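Long-range contacts in ketosynthase (Streptomyces sp. MSC090213JE08, PDB 6KXD), which probably condenses acyl-ACP with malonyl-ACP to extend the chain in ishigamide polyketide biosynthesis, as the ketosynthase of a ketosynthase/chain length factor complex: residues A105-G110 with R147-I152; W66-P71 with A153-M158; E188-L193 with L240-S245; V11-G16 with D91-T96. One frame throughout, in Å; residues are numbered along the deposited sequence.

Interaction 1: A105-G110 with R147-I152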
loop_
_atom_site.group_PDB
_atom_site.type_symbol
_atom_site.label_atom_id
_atom_site.label_comp_id
_atom_site.label_asym_id
_atom_site.label_seq_id
_atom_site.Cartn_x
_atom_site.Cartn_y
_atom_site.Cartn_z
ATOM N N ALA A 105 -1.370 -2.696 -17.799
ATOM C CA ALA A 105 -2.424 -2.727 -16.802
ATOM C C ALA A 105 -1.830 -2.334 -15.470
ATOM O O ALA A 105 -0.597 -2.431 -15.249
ATOM C CB ALA A 105 -3.017 -4.111 -16.731
ATOM N N VAL A 106 -2.726 -1.905 -14.591
ATOM C CA VAL A 106 -2.374 -1.705 -13.251
ATOM C C VAL A 106 -3.054 -2.829 -12.454
ATOM O O VAL A 106 -4.217 -3.106 -12.669
ATOM C CB VAL A 106 -2.760 -0.292 -12.775
ATOM C CG1 VAL A 106 -2.781 -0.183 -11.258
ATOM C CG2 VAL A 106 -1.831 0.752 -13.361
ATOM N N ILE A 107 -2.303 -3.429 -11.522
ATOM C CA ILE A 107 -2.830 -4.376 -10.561
ATOM C C ILE A 107 -2.496 -3.819 -9.188
ATOM O O ILE A 107 -1.352 -3.692 -8.865
ATOM C CB ILE A 107 -2.215 -5.765 -10.745
ATOM C CG1 ILE A 107 -2.521 -6.344 -12.124
ATOM C CG2 ILE A 107 -2.652 -6.687 -9.613
ATOM C CD1 ILE A 107 -1.840 -7.672 -12.364
ATOM N N THR A 108 -3.517 -3.463 -8.440
ATOM C CA THR A 108 -3.302 -2.794 -7.176
ATOM C C THR A 108 -4.237 -3.457 -6.172
ATOM O O THR A 108 -5.459 -3.476 -6.376
ATOM C CB THR A 108 -3.403 -1.280 -7.363
ATOM O OG1 THR A 108 -3.281 -0.651 -6.088
ATOM C CG2 THR A 108 -4.689 -0.878 -8.029
ATOM N N VAL A 109 -3.585 -4.116 -5.208
ATOM C CA VAL A 109 -4.185 -4.890 -4.185
ATOM C C VAL A 109 -3.883 -4.199 -2.863
ATOM O O VAL A 109 -2.746 -3.989 -2.515
ATOM C CB VAL A 109 -3.670 -6.333 -4.144
ATOM C CG1 VAL A 109 -4.348 -7.086 -3.020
ATOM C CG2 VAL A 109 -3.902 -7.043 -5.468
ATOM N N GLY A 110 -4.939 -3.930 -2.123
ATOM C CA GLY A 110 -4.822 -3.381 -0.798
ATOM C C GLY A 110 -4.630 -4.481 0.217
ATOM O O GLY A 110 -5.127 -5.576 0.035
ATOM N N ARG A 147 4.175 -8.733 -2.825
ATOM C CA ARG A 147 3.890 -9.973 -3.510
ATOM C C ARG A 147 2.394 -10.167 -3.825
ATOM O O ARG A 147 2.066 -10.810 -4.805
ATOM C CB ARG A 147 4.559 -11.094 -2.709
ATOM C CG ARG A 147 4.238 -12.472 -3.250
ATOM C CD ARG A 147 4.953 -13.539 -2.436
ATOM N NE ARG A 147 6.362 -13.456 -2.713
ATOM C CZ ARG A 147 7.083 -14.372 -3.312
ATOM N NH1 ARG A 147 6.562 -15.551 -3.600
ATOM N NH2 ARG A 147 8.353 -14.106 -3.549
ATOM N N LEU A 148 1.464 -9.609 -3.030
ATOM C CA LEU A 148 0.079 -9.784 -3.257
ATOM C C LEU A 148 -0.335 -9.313 -4.643
ATOM O O LEU A 148 -1.284 -9.854 -5.205
ATOM C CB LEU A 148 -0.737 -8.994 -2.237
ATOM C CG LEU A 148 -0.533 -9.383 -0.777
ATOM C CD1 LEU A 148 -1.478 -8.577 0.100
ATOM C CD2 LEU A 148 -0.752 -10.868 -0.575
ATOM N N SER A 149 0.343 -8.274 -5.154
ATOM C CA SER A 149 0.056 -7.712 -6.448
ATOM C C SER A 149 0.761 -8.476 -7.545
ATOM O O SER A 149 0.142 -8.772 -8.547
ATOM C CB SER A 149 0.426 -6.213 -6.458
ATOM O OG SER A 149 -0.659 -5.527 -5.886
ATOM N N THR A 150 2.029 -8.777 -7.322
ATOM C CA THR A 150 2.870 -9.401 -8.347
ATOM C C THR A 150 2.393 -10.830 -8.651
ATOM O O THR A 150 2.453 -11.260 -9.805
ATOM C CB THR A 150 4.357 -9.404 -7.988
ATOM O OG1 THR A 150 4.619 -10.151 -6.793
ATOM C CG2 THR A 150 4.901 -7.991 -7.904
ATOM N N VAL A 151 1.891 -11.569 -7.652
ATOM C CA VAL A 151 1.463 -12.954 -7.948
ATOM C C VAL A 151 0.261 -12.974 -8.889
ATOM O O VAL A 151 0.088 -13.968 -9.575
ATOM C CB VAL A 151 1.143 -13.792 -6.704
ATOM C CG1 VAL A 151 2.395 -14.161 -5.952
ATOM C CG2 VAL A 151 0.107 -13.096 -5.835
ATOM N N ILE A 152 -0.622 -11.971 -8.821
ATOM C CA ILE A 152 -1.724 -11.870 -9.726
ATOM C C ILE A 152 -1.171 -11.768 -11.142
ATOM O O ILE A 152 -1.710 -12.410 -12.044
ATOM C CB ILE A 152 -2.638 -10.690 -9.433
ATOM C CG1 ILE A 152 -3.339 -10.901 -8.088
ATOM C CG2 ILE A 152 -3.599 -10.480 -10.591
ATOM C CD1 ILE A 152 -4.060 -9.723 -7.581
#
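Val109 and Ile152 meet tip to tip, with Val109 CG2 only 3.4 Å from Ile152 CD1, tighter than ordinary van der Waals contact. Ile107, two residues back on the same face of strand 105-110, crosses Ile152 obliquely and lays its CD1 3.8 Å from Ile152 CG2. Ile107 CG1 lies beside the backbone N (chi1 -61°), leaving CG2 anti to that N and 3.9 Å from Ile152 CD1. Ile152 CG2 thus faces Ile107, while its CD1 reaches both strand residues, and an alanine here would probably open a gap, the methyls that meet Val109 CG2 and Ile107 CD1 being lost. One turn back along the helix, Leu148 turns its CB to Val109 CG1 at 4.2 Å, the two side chains crossing at about a right angle. The Leu148 carbonyl oxygen is buried by this contact and has no polar partner in the model. The backbones come nearest at Val109 and Ser149, and Ser149 OG lies 3.3 Å from Val109 N. That hydroxyl is hydrogen-bonded to Thr165 OG1 of strand 161-166. Strand and helix axes approach to 7.5 Å at 140°. Helix 147-156 runs back over the sheet before strand 161-166, which pairs parallel with 105-110, an arrangement typical of the beta-alpha-beta crossovers in the layered thiolase fold.

Interaction 2: W66-P71 with A153-M158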
loop_
_atom_site.group_PDB
_atom_site.type_symbol
_atom_site.label_atom_id
_atom_site.label_comp_id
_atom_site.label_asym_id
_atom_site.label_seq_id
_atom_site.Cartn_x
_atom_site.Cartn_y
_atom_site.Cartn_z
ATOM N N TRP A 66 -9.058 -21.930 -8.827
ATOM C CA TRP A 66 -8.760 -20.590 -9.329
ATOM C C TRP A 66 -7.314 -20.454 -9.802
ATOM O O TRP A 66 -7.030 -19.691 -10.757
ATOM C CB TRP A 66 -9.032 -19.586 -8.210
ATOM C CG TRP A 66 -10.240 -19.942 -7.394
ATOM C CD1 TRP A 66 -10.280 -20.449 -6.126
ATOM C CD2 TRP A 66 -11.597 -19.821 -7.823
ATOM N NE1 TRP A 66 -11.575 -20.624 -5.717
ATOM C CE2 TRP A 66 -12.403 -20.276 -6.751
ATOM C CE3 TRP A 66 -12.201 -19.383 -9.006
ATOM C CZ2 TRP A 66 -13.792 -20.276 -6.831
ATOM C CZ3 TRP A 66 -13.574 -19.414 -9.091
ATOM C CH2 TRP A 66 -14.353 -19.855 -8.019
ATOM N N ILE A 67 -6.416 -21.128 -9.080
ATOM C CA ILE A 67 -4.993 -20.928 -9.209
ATOM C C ILE A 67 -4.408 -22.099 -9.990
ATOM O O ILE A 67 -4.565 -23.259 -9.597
ATOM C CB ILE A 67 -4.318 -20.769 -7.845
ATOM C CG1 ILE A 67 -4.965 -19.613 -7.081
ATOM C CG2 ILE A 67 -2.829 -20.545 -8.006
ATOM C CD1 ILE A 67 -4.477 -19.480 -5.679
ATOM N N HIS A 68 -3.744 -21.745 -11.091
ATOM C CA HIS A 68 -3.297 -22.737 -12.076
ATOM C C HIS A 68 -1.785 -22.736 -12.237
ATOM O O HIS A 68 -1.182 -23.822 -12.511
ATOM C CB HIS A 68 -3.987 -22.460 -13.413
ATOM C CG HIS A 68 -5.444 -22.729 -13.391
ATOM N ND1 HIS A 68 -5.956 -24.008 -13.547
ATOM C CD2 HIS A 68 -6.497 -21.899 -13.271
ATOM C CE1 HIS A 68 -7.264 -23.954 -13.473
ATOM N NE2 HIS A 68 -7.617 -22.675 -13.303
ATOM N N HIS A 69 -1.168 -21.542 -12.153
ATOM C CA HIS A 69 0.172 -21.321 -12.622
ATOM C C HIS A 69 1.140 -21.110 -11.479
ATOM O O HIS A 69 2.215 -21.536 -11.558
ATOM C CB HIS A 69 0.254 -20.118 -13.561
ATOM C CG HIS A 69 -0.508 -20.348 -14.800
ATOM N ND1 HIS A 69 -1.402 -19.430 -15.318
ATOM C CD2 HIS A 69 -0.514 -21.419 -15.619
ATOM C CE1 HIS A 69 -1.907 -19.923 -16.427
ATOM N NE2 HIS A 69 -1.402 -21.150 -16.615
ATOM N N VAL A 70 0.728 -20.341 -10.466
ATOM C CA VAL A 70 1.600 -19.986 -9.413
ATOM C C VAL A 70 1.576 -21.130 -8.405
ATOM O O VAL A 70 0.515 -21.468 -7.905
ATOM C CB VAL A 70 1.139 -18.664 -8.766
ATOM C CG1 VAL A 70 2.024 -18.336 -7.583
ATOM C CG2 VAL A 70 1.147 -17.529 -9.777
ATOM N N PRO A 71 2.717 -21.718 -8.005
ATOM C CA PRO A 71 2.715 -22.683 -6.914
ATOM C C PRO A 71 2.121 -22.056 -5.655
ATOM O O PRO A 71 2.454 -20.924 -5.344
ATOM C CB PRO A 71 4.185 -22.992 -6.670
ATOM C CG PRO A 71 4.859 -22.642 -7.975
ATOM C CD PRO A 71 4.050 -21.515 -8.558
ATOM N N ALA A 153 -0.149 -10.923 -11.312
ATOM C CA ALA A 153 0.400 -10.739 -12.650
ATOM C C ALA A 153 0.955 -12.086 -13.118
ATOM O O ALA A 153 0.833 -12.476 -14.314
ATOM C CB ALA A 153 1.441 -9.654 -12.696
ATOM N N ARG A 154 1.623 -12.770 -12.197
ATOM C CA ARG A 154 2.213 -14.072 -12.484
ATOM C C ARG A 154 1.135 -15.057 -12.934
ATOM O O ARG A 154 1.283 -15.749 -13.947
ATOM C CB ARG A 154 2.958 -14.612 -11.264
ATOM C CG ARG A 154 4.289 -13.926 -11.029
ATOM C CD ARG A 154 5.055 -14.570 -9.904
ATOM N NE ARG A 154 5.355 -15.960 -10.181
ATOM C CZ ARG A 154 5.704 -16.839 -9.238
ATOM N NH1 ARG A 154 5.876 -16.418 -7.998
ATOM N NH2 ARG A 154 5.889 -18.112 -9.547
ATOM N N GLU A 155 0.084 -15.169 -12.147
ATOM C CA GLU A 155 -0.996 -16.134 -12.431
ATOM C C GLU A 155 -1.723 -15.809 -13.754
ATOM O O GLU A 155 -2.074 -16.717 -14.529
ATOM C CB GLU A 155 -1.972 -16.121 -11.268
ATOM C CG GLU A 155 -3.171 -17.004 -11.488
ATOM C CD GLU A 155 -2.886 -18.498 -11.598
ATOM O OE1 GLU A 155 -1.770 -18.929 -11.245
ATOM O OE2 GLU A 155 -3.812 -19.229 -12.049
ATOM N N LEU A 156 -1.951 -14.521 -14.039
ATOM C CA LEU A 156 -2.699 -14.158 -15.213
ATOM C C LEU A 156 -1.783 -13.937 -16.430
ATOM O O LEU A 156 -2.303 -13.596 -17.517
ATOM C CB LEU A 156 -3.569 -12.945 -14.909
ATOM C CG LEU A 156 -4.586 -13.203 -13.800
ATOM C CD1 LEU A 156 -5.392 -11.958 -13.525
ATOM C CD2 LEU A 156 -5.474 -14.374 -14.159
ATOM N N ARG A 157 -0.473 -14.130 -16.244
ATOM C CA ARG A 157 0.533 -14.045 -17.293
ATOM C C ARG A 157 0.562 -12.644 -17.899
ATOM O O ARG A 157 0.550 -12.476 -19.111
ATOM C CB ARG A 157 0.236 -15.123 -18.344
ATOM C CG ARG A 157 0.299 -16.532 -17.775
ATOM C CD ARG A 157 1.698 -16.911 -17.364
ATOM N NE ARG A 157 2.609 -16.859 -18.497
ATOM C CZ ARG A 157 3.934 -16.849 -18.407
ATOM N NH1 ARG A 157 4.523 -16.933 -17.221
ATOM N NH2 ARG A 157 4.659 -16.727 -19.509
ATOM N N MET A 158 0.612 -11.644 -17.021
ATOM C CA MET A 158 0.600 -10.268 -17.395
ATOM C C MET A 158 1.913 -9.626 -16.975
ATOM O O MET A 158 2.083 -9.229 -15.820
ATOM C CB MET A 158 -0.541 -9.544 -16.704
ATOM C CG MET A 158 -1.891 -10.066 -17.074
ATOM S SD MET A 158 -3.220 -9.399 -16.059
ATOM C CE MET A 158 -3.234 -7.707 -16.654
#
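Glu155 OE1 is gripped by two backbone donors, His69 N at 2.8 Å and Val70 N at 3.0 Å. The first uses the syn lone pair and the second comes nearly in line with the C-O bond. The loop before helix 77-93 is thereby tied to the last turn of helix 147-156, which closes in a Schellman motif at Arg157, beside the partner chain of the dimer. The other oxygen, OE2, receives His68 N at 2.7 Å on the syn side, 27° out of the carboxylate plane, and forms a salt bridge with Arg87 of helix 77-93. Three successive N-H groups and an arginine would probably hold the buried carboxylate in its charged form. The side chain gets there by setting CG anti to the backbone N (chi1 176°) and then bending at chi2, which turns CD toward the loop.

Val70 packs alongside: its CG2 touches Arg154 CB at 3.7 Å, while CG1 lies over one face of the Arg154 guanidinium, toward the rim. That guanidinium is held by a salt bridge to Asp74 farther along the same loop, and Arg157 by one to Asp262 of the partner chain. The His69 ring has His68 CB 4.2 Å above its centre. In its own plane the ring points ND1 at the Glu155 carbonyl in the last turn, giving a nearly straight hydrogen bond from His69 ND1 to Glu155 O of 2.9 Å with an N-H...O angle of 168°.

Interaction 3: E188-L193 with L240-S245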
loop_
_atom_site.group_PDB
_atom_site.type_symbol
_atom_site.label_atom_id
_atom_site.label_comp_id
_atom_site.label_asym_id
_atom_site.label_seq_id
_atom_site.Cartn_x
_atom_site.Cartn_y
_atom_site.Cartn_z
ATOM N N GLU A 188 -3.032 6.245 -19.498
ATOM C CA GLU A 188 -1.829 5.421 -19.625
ATOM C C GLU A 188 -2.135 3.920 -19.661
ATOM O O GLU A 188 -1.326 3.145 -20.161
ATOM C CB GLU A 188 -0.866 5.767 -18.496
ATOM C CG GLU A 188 -0.193 7.108 -18.704
ATOM C CD GLU A 188 0.464 7.681 -17.465
ATOM O OE1 GLU A 188 0.763 6.909 -16.536
ATOM O OE2 GLU A 188 0.678 8.917 -17.441
ATOM N N VAL A 189 -3.282 3.510 -19.108
ATOM C CA VAL A 189 -3.719 2.156 -19.150
ATOM C C VAL A 189 -5.220 2.185 -19.350
ATOM O O VAL A 189 -5.845 3.165 -19.007
ATOM C CB VAL A 189 -3.364 1.377 -17.863
ATOM C CG1 VAL A 189 -1.855 1.305 -17.661
ATOM C CG2 VAL A 189 -4.067 1.958 -16.646
ATOM N N ASP A 190 -5.755 1.093 -19.893
ATOM C CA ASP A 190 -7.154 0.968 -20.179
ATOM C C ASP A 190 -7.776 -0.048 -19.228
ATOM O O ASP A 190 -8.984 -0.275 -19.251
ATOM C CB ASP A 190 -7.372 0.585 -21.645
ATOM C CG ASP A 190 -7.338 1.790 -22.566
ATOM O OD1 ASP A 190 -6.424 2.624 -22.402
ATOM O OD2 ASP A 190 -8.238 1.901 -23.429
ATOM N N ILE A 191 -6.948 -0.666 -18.392
ATOM C CA ILE A 191 -7.435 -1.707 -17.522
ATOM C C ILE A 191 -6.653 -1.704 -16.208
ATOM O O ILE A 191 -5.450 -1.461 -16.171
ATOM C CB ILE A 191 -7.359 -3.088 -18.193
ATOM C CG1 ILE A 191 -8.088 -4.145 -17.364
ATOM C CG2 ILE A 191 -5.930 -3.485 -18.449
ATOM C CD1 ILE A 191 -8.340 -5.411 -18.124
ATOM N N ALA A 192 -7.390 -1.977 -15.140
ATOM C CA ALA A 192 -6.847 -2.039 -13.784
ATOM C C ALA A 192 -7.595 -3.139 -13.010
ATOM O O ALA A 192 -8.827 -3.205 -13.048
ATOM C CB ALA A 192 -7.035 -0.698 -13.150
ATOM N N LEU A 193 -6.845 -4.051 -12.406
ATOM C CA LEU A 193 -7.351 -5.014 -11.465
ATOM C C LEU A 193 -7.054 -4.478 -10.069
ATOM O O LEU A 193 -5.901 -4.418 -9.652
ATOM C CB LEU A 193 -6.676 -6.376 -11.659
ATOM C CG LEU A 193 -6.630 -6.867 -13.108
ATOM C CD1 LEU A 193 -6.031 -8.270 -13.191
ATOM C CD2 LEU A 193 -8.015 -6.816 -13.705
ATOM N N LEU A 240 -11.531 -2.743 -13.509
ATOM C CA LEU A 240 -11.815 -1.434 -13.976
ATOM C C LEU A 240 -11.320 -1.342 -15.417
ATOM O O LEU A 240 -10.239 -1.848 -15.721
ATOM C CB LEU A 240 -11.086 -0.370 -13.153
ATOM C CG LEU A 240 -11.738 0.024 -11.833
ATOM C CD1 LEU A 240 -11.692 -1.124 -10.849
ATOM C CD2 LEU A 240 -11.042 1.251 -11.262
ATOM N N GLU A 241 -12.070 -0.633 -16.250
ATOM C CA GLU A 241 -11.753 -0.505 -17.670
ATOM C C GLU A 241 -12.221 0.842 -18.174
ATOM O O GLU A 241 -13.228 1.348 -17.691
ATOM C CB GLU A 241 -12.488 -1.570 -18.481
ATOM C CG GLU A 241 -11.769 -2.893 -18.563
ATOM C CD GLU A 241 -12.414 -3.863 -19.551
ATOM O OE1 GLU A 241 -13.139 -4.771 -19.085
ATOM O OE2 GLU A 241 -12.185 -3.708 -20.781
ATOM N N SER A 242 -11.485 1.421 -19.124
ATOM C CA SER A 242 -11.980 2.646 -19.752
ATOM C C SER A 242 -13.328 2.303 -20.384
ATOM O O SER A 242 -13.502 1.182 -20.849
ATOM C CB SER A 242 -11.028 3.200 -20.765
ATOM O OG SER A 242 -10.962 2.355 -21.896
ATOM N N LEU A 243 -14.290 3.228 -20.324
ATOM C CA LEU A 243 -15.561 2.997 -21.038
ATOM C C LEU A 243 -15.282 2.594 -22.496
ATOM O O LEU A 243 -15.878 1.660 -22.996
ATOM C CB LEU A 243 -16.437 4.248 -20.973
ATOM C CG LEU A 243 -17.776 4.117 -21.707
ATOM C CD1 LEU A 243 -18.573 2.949 -21.141
ATOM C CD2 LEU A 243 -18.577 5.411 -21.620
ATOM N N GLU A 244 -14.371 3.317 -23.159
ATOM C CA GLU A 244 -13.981 3.043 -24.539
ATOM C C GLU A 244 -13.676 1.558 -24.722
ATOM O O GLU A 244 -14.157 0.935 -25.648
ATOM C CB GLU A 244 -12.686 3.760 -24.910
ATOM C CG GLU A 244 -12.845 5.176 -25.403
ATOM C CD GLU A 244 -11.496 5.868 -25.514
ATOM O OE1 GLU A 244 -10.935 5.891 -26.636
ATOM O OE2 GLU A 244 -10.986 6.347 -24.467
ATOM N N SER A 245 -12.802 1.038 -23.852
ATOM C CA SER A 245 -12.272 -0.313 -23.945
ATOM C C SER A 245 -13.349 -1.360 -23.631
ATOM O O SER A 245 -13.347 -2.441 -24.167
ATOM C CB SER A 245 -11.106 -0.476 -23.004
ATOM O OG SER A 245 -10.809 -1.853 -22.848
#
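Ala192 and Leu240 form an antiparallel hydrogen-bonded pair. Leu240 N gives to Ala192 O at 2.8 Å, with an N-H...O angle of 170°, and Ala192 N returns the bond to Leu240 O at 2.9 Å. Their CB atoms meet at 4.1 Å on the face of the sheet where Ile184 of helix 172-185 packs. Next along, Ile191 and Glu241 are a non-hydrogen-bonded pair; their side chains lie side by side, pointing the same way, and Ile191 CG1 touches Glu241 CG. Ser242 N, bonded to Asp190 O, continues the pairing past the last bridge. Strand 234-242 is the antiparallel member of a five-stranded 3-2-4-5-1 sheet, the N-terminal half of the thiolase fold, and lies between strands 191-198 and 10-19. At its end Ser242 becomes the N-cap of helix 243-247. Its OG sits between backbone N and carbonyl carbon (chi1 69°), accepts from Ser245 N at 3.0 Å and donates to Asp190 OD2 at 3.2 Å. The hydroxyl meets that oxygen from above, 62° out of the carboxylate plane. Ser245 OG in turn gives to the anti lone pair of Glu241 OE2 at 3.1 Å. Farther out, the Glu241 carboxylate is fixed by salt bridges from OE1 to Arg249 and from OE2 to Arg103, and OE1 is also hydrogen-bonded to Thr13 OG1.

Interaction 4: V11-G16 with D91-T96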
loop_
_atom_site.group_PDB
_atom_site.type_symbol
_atom_site.label_atom_id
_atom_site.label_comp_id
_atom_site.label_asym_id
_atom_site.label_seq_id
_atom_site.Cartn_x
_atom_site.Cartn_y
_atom_site.Cartn_z
ATOM N N VAL A 11 -15.354 2.034 -15.876
ATOM C CA VAL A 11 -16.448 1.162 -15.556
ATOM C C VAL A 11 -15.930 -0.147 -14.965
ATOM O O VAL A 11 -14.811 -0.561 -15.220
ATOM C CB VAL A 11 -17.329 0.928 -16.801
ATOM C CG1 VAL A 11 -18.132 2.185 -17.136
ATOM C CG2 VAL A 11 -16.516 0.471 -18.009
ATOM N N LEU A 12 -16.789 -0.758 -14.146
ATOM C CA LEU A 12 -16.539 -2.010 -13.507
ATOM C C LEU A 12 -17.112 -3.112 -14.378
ATOM O O LEU A 12 -18.334 -3.289 -14.393
ATOM C CB LEU A 12 -17.197 -2.037 -12.125
ATOM C CG LEU A 12 -16.607 -1.050 -11.113
ATOM C CD1 LEU A 12 -17.414 -0.982 -9.828
ATOM C CD2 LEU A 12 -15.163 -1.416 -10.796
ATOM N N THR A 13 -16.224 -3.877 -15.011
ATOM C CA THR A 13 -16.615 -4.958 -15.896
ATOM C C THR A 13 -16.464 -6.337 -15.256
ATOM O O THR A 13 -16.943 -7.316 -15.823
ATOM C CB THR A 13 -15.816 -4.879 -17.195
ATOM O OG1 THR A 13 -14.435 -4.861 -16.846
ATOM C CG2 THR A 13 -16.163 -3.639 -17.985
ATOM N N GLY A 14 -15.791 -6.451 -14.104
ATOM C CA GLY A 14 -15.644 -7.759 -13.473
ATOM C C GLY A 14 -15.479 -7.638 -11.972
ATOM O O GLY A 14 -14.889 -6.674 -11.495
ATOM N N PHE A 15 -16.059 -8.594 -11.248
ATOM C CA PHE A 15 -15.936 -8.712 -9.817
ATOM C C PHE A 15 -15.482 -10.114 -9.469
ATOM O O PHE A 15 -16.041 -11.102 -9.959
ATOM C CB PHE A 15 -17.270 -8.502 -9.089
ATOM C CG PHE A 15 -17.903 -7.142 -9.238
ATOM C CD1 PHE A 15 -17.133 -5.996 -9.309
ATOM C CD2 PHE A 15 -19.286 -7.004 -9.239
ATOM C CE1 PHE A 15 -17.723 -4.748 -9.414
ATOM C CE2 PHE A 15 -19.876 -5.755 -9.319
ATOM C CZ PHE A 15 -19.094 -4.627 -9.410
ATOM N N GLY A 16 -14.470 -10.188 -8.619
ATOM C CA GLY A 16 -14.043 -11.407 -8.053
ATOM C C GLY A 16 -14.125 -11.310 -6.548
ATOM O O GLY A 16 -13.641 -10.336 -5.993
ATOM N N ASP A 91 -12.421 -13.607 -15.188
ATOM C CA ASP A 91 -13.502 -14.517 -15.672
ATOM C C ASP A 91 -14.793 -13.701 -15.814
ATOM O O ASP A 91 -15.397 -13.629 -16.898
ATOM C CB ASP A 91 -13.633 -15.743 -14.758
ATOM C CG ASP A 91 -12.473 -16.717 -14.890
ATOM O OD1 ASP A 91 -11.695 -16.558 -15.836
ATOM O OD2 ASP A 91 -12.347 -17.617 -14.037
ATOM N N ASP A 92 -15.183 -13.040 -14.721
ATOM C CA ASP A 92 -16.418 -12.282 -14.638
ATOM C C ASP A 92 -16.409 -11.143 -15.652
ATOM O O ASP A 92 -17.462 -10.687 -16.062
ATOM C CB ASP A 92 -16.634 -11.704 -13.235
ATOM C CG ASP A 92 -18.004 -11.075 -13.040
ATOM O OD1 ASP A 92 -19.007 -11.827 -13.068
ATOM O OD2 ASP A 92 -18.056 -9.846 -12.868
ATOM N N ALA A 93 -15.224 -10.668 -16.052
ATOM C CA ALA A 93 -15.182 -9.569 -16.993
ATOM C C ALA A 93 -15.212 -10.083 -18.444
ATOM O O ALA A 93 -15.328 -9.277 -19.338
ATOM C CB ALA A 93 -13.966 -8.719 -16.753
ATOM N N GLY A 94 -15.068 -11.395 -18.649
ATOM C CA GLY A 94 -14.993 -11.990 -20.003
ATOM C C GLY A 94 -13.605 -11.840 -20.597
ATOM O O GLY A 94 -13.424 -11.843 -21.808
ATOM N N LEU A 95 -12.609 -11.687 -19.721
ATOM C CA LEU A 95 -11.239 -11.426 -20.113
ATOM C C LEU A 95 -10.473 -12.715 -19.880
ATOM O O LEU A 95 -10.580 -13.319 -18.829
ATOM C CB LEU A 95 -10.622 -10.312 -19.248
ATOM C CG LEU A 95 -10.946 -8.875 -19.647
ATOM C CD1 LEU A 95 -10.448 -7.883 -18.610
ATOM C CD2 LEU A 95 -10.336 -8.556 -20.997
ATOM N N THR A 96 -9.685 -13.125 -20.858
ATOM C CA THR A 96 -8.863 -14.290 -20.656
ATOM C C THR A 96 -7.410 -13.823 -20.506
ATOM O O THR A 96 -7.105 -12.637 -20.697
ATOM C CB THR A 96 -9.083 -15.293 -21.793
ATOM O OG1 THR A 96 -8.326 -16.450 -21.437
ATOM C CG2 THR A 96 -8.686 -14.736 -23.141
#
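Gly14 and Ala93 bring their backbones together with CA atoms 4.0 Å apart, where the end of helix 77-93 butts against strand 10-19. Gly14 has no CB, and the position one would take lies only 2.7 Å from Ala93 CB, consistent with a glycine at so close an approach. Thr13 O receives a CA-H...O contact from Ala93 CA at 3.1 Å, and Ala93 CB lies 3.4 Å from Thr13 O. Thr13 itself leaves the extended conformation (psi -12°), and both it and Gly14 bond to Val239, consistent with a beta bulge.

Asp92 supplies the polar lock. Its CG stands anti to the backbone N (chi1 -172°), and OD2 accepts Phe15 N at 2.9 Å, met on the anti side and 34° out of the carboxylate plane. Asp92 CB lies 3.4 Å from Phe15 O. The same OD2 is hydrogen-bonded to His254 NE2, while the His254 ring stacks on that of Phe15. An alanine in place of Asp92 would probably leave both Phe15 N and His254 NE2 without their shared acceptor, and the imidazole less firmly fixed. At the helix end Gly94, with positive phi, closes a Schellman motif, and Arg252 and Arg249 bind the carbonyls of Asp92 and Ala93.

Val25 of helix 24-34 touches both Phe15 and Asp92. Strand 10-19 lies between strands 234-242 and 255-264, at the junction of the two halves of the thiolase fold, with the C-terminus of helix 77-93 set against Thr13 to Phe15.

Overall arrangement
Interactions 1, 3 and 4 are buried contacts reaching one mixed sheet, whereas interaction 2 is only partly buried, at the C-terminal end of helix 147-156, the helix it shares with interaction 1. Chemistry follows place: interaction 1 is aliphatic packing of a helix on a strand, interaction 3 is backbone pairing finished by a serine cap, interaction 4 is a close glycine approach locked by a carboxylate, and interaction 2 is a carboxylate collecting loop N-H groups. Interactions 1 and 3 join through the pairing of strands 105-110 and 191-198; interactions 3 and 4 join through strands 234-242 and 10-19. Interaction 2 meets interaction 3 more lightly, with Leu156 and Met158 against Leu193.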